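Local coordinates for Lmo0740 protein (Listeria monocytogenes, PDB 4RFA), which is probably a Crp-family transcription regulator, likely an activator, that joins a cyclic nucleotide-binding-type domain to a DNA-binding domain, at residues A[31-36]-A[103-108]; A[51-56]-A[74-79]. One frame throughout, in Å; residues are numbered along the deposited sequence.

Contact 1: residues A[31-36]-A[103-108]; sequences KKTYTL and SLMLYK
An antiparallel strand pair at the edge of the four-stranded sheet of the cyclic nucleotide-binding-type domain joins Lys31-Thr35 to Ser103-Tyr107. Lys32 and Leu106 form one hydrogen-bonded pair, with Leu106 N reaching Lys32 O at 2.9 Å. Tyr34 and Leu104 form the next, but unevenly: Tyr34 N lies 2.8 Å from Leu104 O, whereas the return bond from Leu104 N to Tyr34 O is longer, 3.2 Å.

On one face lie the side chains of the non-hydrogen-bonded pairs, Lys31 with Tyr107 and Thr33 with Met105. The aliphatic part of Lys31 passes obliquely over the Tyr107 ring, its CG 4.0 Å above the ring plane and offset toward the rim, while Lys31 CD lies 3.7 Å from Tyr107 OH. Met105, a selenomethionine, bends at its last torsion (chi3 -63°), which brings CE to 3.7 Å from Thr33 CG2; its SE approaches Lys31 CD. On the other face Tyr34 lies beside Leu104, and Tyr34 CE1 meets Leu106 CD2 at 4.0 Å. Val99 and Ile40 also touch both Tyr34 and Leu104. Here Leu104 and Leu106 are buried and Tyr34 only partly exposed, whereas Lys31, Thr33 and Thr35 on the first face are all exposed. An antiparallel edge pair of this kind is consistent with the beta-roll of Crp-type cyclic nucleotide-binding domains.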
loop_
_atom_site.group_PDB
_atom_site.type_symbol
_atom_site.label_atom_id
_atom_site.label_comp_id
_atom_site.label_asym_id
_atom_site.label_seq_id
_atom_site.Cartn_x
_atom_site.Cartn_y
_atom_site.Cartn_z
ATOM N N LYS A 31 -0.681 -25.386 -7.669
ATOM C CA LYS A 31 0.257 -25.221 -6.570
ATOM C C LYS A 31 1.667 -25.080 -7.122
ATOM O O LYS A 31 2.013 -25.737 -8.117
ATOM C CB LYS A 31 0.204 -26.484 -5.729
ATOM C CG LYS A 31 0.895 -26.401 -4.402
ATOM C CD LYS A 31 0.551 -27.611 -3.544
ATOM C CE LYS A 31 1.233 -28.871 -4.030
ATOM N NZ LYS A 31 2.716 -28.783 -3.914
ATOM N N LYS A 32 2.477 -24.273 -6.442
ATOM C CA LYS A 32 3.868 -24.047 -6.789
ATOM C C LYS A 32 4.754 -23.963 -5.539
ATOM O O LYS A 32 4.429 -23.228 -4.578
ATOM C CB LYS A 32 3.956 -22.734 -7.533
ATOM C CG LYS A 32 4.410 -22.815 -8.957
ATOM C CD LYS A 32 5.908 -22.983 -9.055
ATOM C CE LYS A 32 6.328 -22.854 -10.505
ATOM N NZ LYS A 32 7.766 -23.186 -10.660
ATOM N N THR A 33 5.885 -24.663 -5.548
ATOM C CA THR A 33 6.786 -24.670 -4.418
ATOM C C THR A 33 8.135 -24.136 -4.888
ATOM O O THR A 33 8.523 -24.276 -6.038
ATOM C CB THR A 33 6.946 -26.055 -3.763
ATOM O OG1 THR A 33 7.356 -26.994 -4.746
ATOM C CG2 THR A 33 5.667 -26.576 -3.203
ATOM N N TYR A 34 8.807 -23.430 -3.989
ATOM C CA TYR A 34 9.975 -22.705 -4.307
ATOM C C TYR A 34 10.973 -22.947 -3.196
ATOM O O TYR A 34 10.596 -23.384 -2.111
ATOM C CB TYR A 34 9.681 -21.237 -4.311
ATOM C CG TYR A 34 8.863 -20.749 -5.437
ATOM C CD1 TYR A 34 7.452 -20.704 -5.349
ATOM C CD2 TYR A 34 9.483 -20.301 -6.598
ATOM C CE1 TYR A 34 6.702 -20.221 -6.410
ATOM C CE2 TYR A 34 8.747 -19.835 -7.655
ATOM C CZ TYR A 34 7.362 -19.780 -7.549
ATOM O OH TYR A 34 6.685 -19.294 -8.636
ATOM N N THR A 35 12.236 -22.637 -3.486
ATOM C CA THR A 35 13.339 -22.704 -2.509
ATOM C C THR A 35 14.072 -21.376 -2.395
ATOM O O THR A 35 13.959 -20.463 -3.255
ATOM C CB THR A 35 14.414 -23.725 -2.964
ATOM O OG1 THR A 35 14.854 -23.377 -4.284
ATOM C CG2 THR A 35 13.921 -25.134 -2.897
ATOM N N LEU A 36 14.935 -21.321 -1.385
ATOM C CA LEU A 36 15.666 -20.112 -1.037
ATOM C C LEU A 36 16.251 -19.403 -2.283
ATOM O O LEU A 36 16.812 -20.027 -3.141
ATOM C CB LEU A 36 16.736 -20.518 -0.045
ATOM C CG LEU A 36 17.788 -19.519 0.427
ATOM C CD1 LEU A 36 18.895 -20.205 1.247
ATOM C CD2 LEU A 36 18.454 -18.806 -0.737
ATOM N N SER A 103 11.955 -22.928 2.157
ATOM C CA SER A 103 10.910 -23.122 1.160
ATOM C C SER A 103 9.665 -22.265 1.370
ATOM O O SER A 103 9.447 -21.669 2.442
ATOM C CB SER A 103 10.491 -24.601 1.112
ATOM O OG SER A 103 9.724 -24.905 2.263
ATOM N N LEU A 104 8.870 -22.224 0.302
ATOM C CA LEU A 104 7.651 -21.511 0.227
ATOM C C LEU A 104 6.712 -22.232 -0.738
ATOM O O LEU A 104 7.154 -22.748 -1.793
ATOM C CB LEU A 104 7.940 -20.084 -0.246
ATOM C CG LEU A 104 6.777 -19.136 -0.485
ATOM C CD1 LEU A 104 7.229 -17.675 -0.292
ATOM C CD2 LEU A 104 6.144 -19.336 -1.855
HETATM N N MSE A 105 5.437 -22.272 -0.363
HETATM C CA MSE A 105 4.374 -22.905 -1.148
HETATM C C MSE A 105 3.303 -21.916 -1.366
HETATM O O MSE A 105 2.900 -21.237 -0.442
HETATM C CB MSE A 105 3.643 -24.009 -0.399
HETATM C CG MSE A 105 2.381 -24.568 -1.111
HETATM SE SE MSE A 105 1.826 -26.171 -0.080
HETATM C CE MSE A 105 3.441 -27.279 -0.377
ATOM N N LEU A 106 2.786 -21.870 -2.575
ATOM C CA LEU A 106 1.622 -21.051 -2.848
ATOM C C LEU A 106 0.632 -21.722 -3.744
ATOM O O LEU A 106 0.940 -22.729 -4.376
ATOM C CB LEU A 106 2.065 -19.721 -3.458
ATOM C CG LEU A 106 2.776 -19.734 -4.794
ATOM C CD1 LEU A 106 1.818 -20.065 -5.922
ATOM C CD2 LEU A 106 3.405 -18.386 -5.051
ATOM N N TYR A 107 -0.556 -21.129 -3.809
ATOM C CA TYR A 107 -1.581 -21.545 -4.748
ATOM C C TYR A 107 -1.796 -20.493 -5.825
ATOM O O TYR A 107 -1.910 -19.332 -5.552
ATOM C CB TYR A 107 -2.883 -21.872 -4.000
ATOM C CG TYR A 107 -2.815 -23.237 -3.352
ATOM C CD1 TYR A 107 -3.082 -24.386 -4.071
ATOM C CD2 TYR A 107 -2.383 -23.372 -2.045
ATOM C CE1 TYR A 107 -2.976 -25.641 -3.477
ATOM C CE2 TYR A 107 -2.272 -24.618 -1.444
ATOM C CZ TYR A 107 -2.572 -25.735 -2.149
ATOM O OH TYR A 107 -2.433 -26.938 -1.517
ATOM N N LYS A 108 -1.812 -20.903 -7.076
ATOM C CA LYS A 108 -2.160 -19.974 -8.148
ATOM C C LYS A 108 -3.610 -20.218 -8.455
ATOM O O LYS A 108 -3.964 -21.329 -8.826
ATOM C CB LYS A 108 -1.313 -20.264 -9.387
ATOM C CG LYS A 108 -1.638 -19.395 -10.587
ATOM C CD LYS A 108 -0.740 -19.759 -11.745
ATOM C CE LYS A 108 -1.157 -19.038 -13.018
ATOM N NZ LYS A 108 -0.507 -19.675 -14.190
#

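Contact 2: residues A[51-56]-A[74-79]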
loop_
_atom_site.group_PDB
_atom_site.type_symbol
_atom_site.label_atom_id
_atom_site.label_comp_id
_atom_site.label_asym_id
_atom_site.label_seq_id
_atom_site.Cartn_x
_atom_site.Cartn_y
_atom_site.Cartn_z
ATOM N N PHE A 51 -2.454 -15.123 -6.336
ATOM C CA PHE A 51 -1.548 -16.095 -5.684
ATOM C C PHE A 51 -1.659 -16.027 -4.173
ATOM O O PHE A 51 -1.532 -14.983 -3.609
ATOM C CB PHE A 51 -0.079 -15.822 -6.077
ATOM C CG PHE A 51 0.154 -15.870 -7.542
ATOM C CD1 PHE A 51 -0.220 -14.800 -8.351
ATOM C CD2 PHE A 51 0.695 -16.975 -8.127
ATOM C CE1 PHE A 51 -0.064 -14.866 -9.734
ATOM C CE2 PHE A 51 0.867 -17.048 -9.491
ATOM C CZ PHE A 51 0.482 -16.001 -10.301
ATOM N N PHE A 52 -1.913 -17.147 -3.516
ATOM C CA PHE A 52 -1.901 -17.187 -2.051
ATOM C C PHE A 52 -0.754 -17.951 -1.457
ATOM O O PHE A 52 -0.589 -19.152 -1.734
ATOM C CB PHE A 52 -3.164 -17.871 -1.555
ATOM C CG PHE A 52 -4.288 -16.946 -1.400
ATOM C CD1 PHE A 52 -4.331 -16.094 -0.306
ATOM C CD2 PHE A 52 -5.275 -16.879 -2.363
ATOM C CE1 PHE A 52 -5.369 -15.194 -0.162
ATOM C CE2 PHE A 52 -6.320 -15.986 -2.229
ATOM C CZ PHE A 52 -6.371 -15.144 -1.126
ATOM N N ILE A 53 -0.009 -17.305 -0.579
ATOM C CA ILE A 53 1.118 -17.962 0.078
ATOM C C ILE A 53 0.536 -18.748 1.234
ATOM O O ILE A 53 -0.219 -18.204 2.041
ATOM C CB ILE A 53 2.127 -16.973 0.630
ATOM C CG1 ILE A 53 2.488 -15.920 -0.413
ATOM C CG2 ILE A 53 3.321 -17.702 1.226
ATOM C CD1 ILE A 53 2.623 -16.378 -1.835
ATOM N N VAL A 54 0.845 -20.031 1.296
ATOM C CA VAL A 54 0.359 -20.850 2.414
ATOM C C VAL A 54 1.479 -21.115 3.391
ATOM O O VAL A 54 1.229 -21.254 4.572
ATOM C CB VAL A 54 -0.335 -22.162 1.980
ATOM C CG1 VAL A 54 -1.467 -21.874 1.015
ATOM C CG2 VAL A 54 0.653 -23.112 1.359
ATOM N N GLU A 55 2.719 -21.142 2.935
ATOM C CA GLU A 55 3.809 -21.231 3.893
ATOM C C GLU A 55 5.079 -20.627 3.360
ATOM O O GLU A 55 5.282 -20.572 2.151
ATOM C CB GLU A 55 4.033 -22.698 4.304
ATOM C CG GLU A 55 4.523 -23.590 3.210
ATOM C CD GLU A 55 4.715 -25.059 3.655
ATOM O OE1 GLU A 55 3.807 -25.639 4.293
ATOM O OE2 GLU A 55 5.785 -25.636 3.338
ATOM N N GLY A 56 5.946 -20.177 4.262
ATOM C CA GLY A 56 7.202 -19.516 3.874
ATOM C C GLY A 56 7.113 -17.995 3.665
ATOM O O GLY A 56 6.041 -17.402 3.760
ATOM N N ILE A 74 9.263 -4.721 1.068
ATOM C CA ILE A 74 8.308 -5.318 2.000
ATOM C C ILE A 74 8.451 -6.819 1.951
ATOM O O ILE A 74 8.910 -7.327 0.943
ATOM C CB ILE A 74 6.838 -4.858 1.623
ATOM C CG1 ILE A 74 5.811 -5.269 2.671
ATOM C CG2 ILE A 74 6.468 -5.345 0.254
ATOM C CD1 ILE A 74 4.461 -4.540 2.506
ATOM N N PHE A 75 8.049 -7.516 3.016
ATOM C CA PHE A 75 8.007 -8.950 3.003
ATOM C C PHE A 75 6.647 -9.492 2.581
ATOM O O PHE A 75 5.663 -8.857 2.787
ATOM C CB PHE A 75 8.394 -9.482 4.371
ATOM C CG PHE A 75 9.831 -9.237 4.692
ATOM C CD1 PHE A 75 10.818 -10.064 4.157
ATOM C CD2 PHE A 75 10.214 -8.133 5.419
ATOM C CE1 PHE A 75 12.167 -9.815 4.385
ATOM C CE2 PHE A 75 11.573 -7.859 5.649
ATOM C CZ PHE A 75 12.554 -8.697 5.121
ATOM N N VAL A 76 6.631 -10.721 2.065
ATOM C CA VAL A 76 5.434 -11.458 1.703
ATOM C C VAL A 76 5.313 -12.563 2.735
ATOM O O VAL A 76 6.238 -13.355 2.896
ATOM C CB VAL A 76 5.696 -12.134 0.353
ATOM C CG1 VAL A 76 4.607 -13.153 -0.011
ATOM C CG2 VAL A 76 5.900 -11.062 -0.686
ATOM N N LEU A 77 4.177 -12.613 3.407
ATOM C CA LEU A 77 3.903 -13.523 4.504
ATOM C C LEU A 77 2.901 -14.604 4.106
ATOM O O LEU A 77 2.150 -14.429 3.145
ATOM C CB LEU A 77 3.298 -12.734 5.682
ATOM C CG LEU A 77 3.914 -11.364 5.885
ATOM C CD1 LEU A 77 3.223 -10.575 6.993
ATOM C CD2 LEU A 77 5.400 -11.477 6.200
ATOM N N PRO A 78 2.896 -15.729 4.847
ATOM C CA PRO A 78 1.834 -16.706 4.735
ATOM C C PRO A 78 0.477 -16.029 4.839
ATOM O O PRO A 78 0.303 -15.147 5.681
ATOM C CB PRO A 78 2.095 -17.662 5.934
ATOM C CG PRO A 78 3.547 -17.533 6.230
ATOM C CD PRO A 78 3.803 -16.045 5.966
ATOM N N TYR A 79 -0.433 -16.387 3.939
ATOM C CA TYR A 79 -1.812 -15.860 3.840
ATOM C C TYR A 79 -1.966 -14.524 3.137
ATOM O O TYR A 79 -3.090 -14.024 3.018
ATOM C CB TYR A 79 -2.512 -15.853 5.205
ATOM C CG TYR A 79 -2.297 -17.156 5.927
ATOM C CD1 TYR A 79 -2.727 -18.346 5.353
ATOM C CD2 TYR A 79 -1.618 -17.215 7.139
ATOM C CE1 TYR A 79 -2.517 -19.564 5.967
ATOM C CE2 TYR A 79 -1.402 -18.432 7.768
ATOM C CZ TYR A 79 -1.857 -19.603 7.174
ATOM O OH TYR A 79 -1.657 -20.831 7.767
#
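Where strand 72-76 runs out into the turn before strand 81-82, the chain from Val76 to Tyr79 packs against residues 51-56, at a classic beta bulge in which Val54 and Glu55 both face Met105. Ile53 is the pivot. Its carbonyl O accepts a short hydrogen bond from Tyr79 N, 2.6 Å long and 162° at the hydrogen. Its side chain points toward the turn: CG1, anti to the carbonyl carbon (chi1 -48°), meets Val76 CG1 at 3.5 Å, the two side chains crossing at about a right angle, and Ile53 CB lies 3.6 Å from Leu77 O. Leu82 touches both Ile53 and Val76, extending this apolar patch.

Beyond the bulge, the Pro78 ring sits against Gly56, with Pro78 CD 3.4 Å from Gly56 O; Tyr57 also touches Pro78. Gly56 has a positive phi of 88°, which glycine adopts readily; with this backbone a side chain would collide with Glu55 O. At the other end Tyr79 O approaches the edge of the Phe52 ring, 4.1 Å from CE1 and near the ring plane. Between the two segments one backbone hydrogen bond is found, though Ile53 also pairs through its backbone with Asn80. The contact thus combines one short N-H to O bond with van der Waals contacts, several of them to carbonyl oxygens.

How the contacts relate
From the N terminus, strand 29-35 comes first and is joined much later by strand 103-110, so contact 1 closes a long loop of 66 residues containing strands but no helix. Strand 49-55 follows within that loop, and contact 2 closes a shorter one, 17 residues, when the chain returns at 74-79; the second loop therefore lies wholly within the first. The two contacts, centred 9 Å apart, meet along strand 103-110, which pairs with 29-35 on one side and 49-55 on the other: Tyr107 N probably bonds to Phe52 O, and Val54 N to Met105 O. Contact 2 then links this four-stranded sheet to the three-stranded one through strand 72-76.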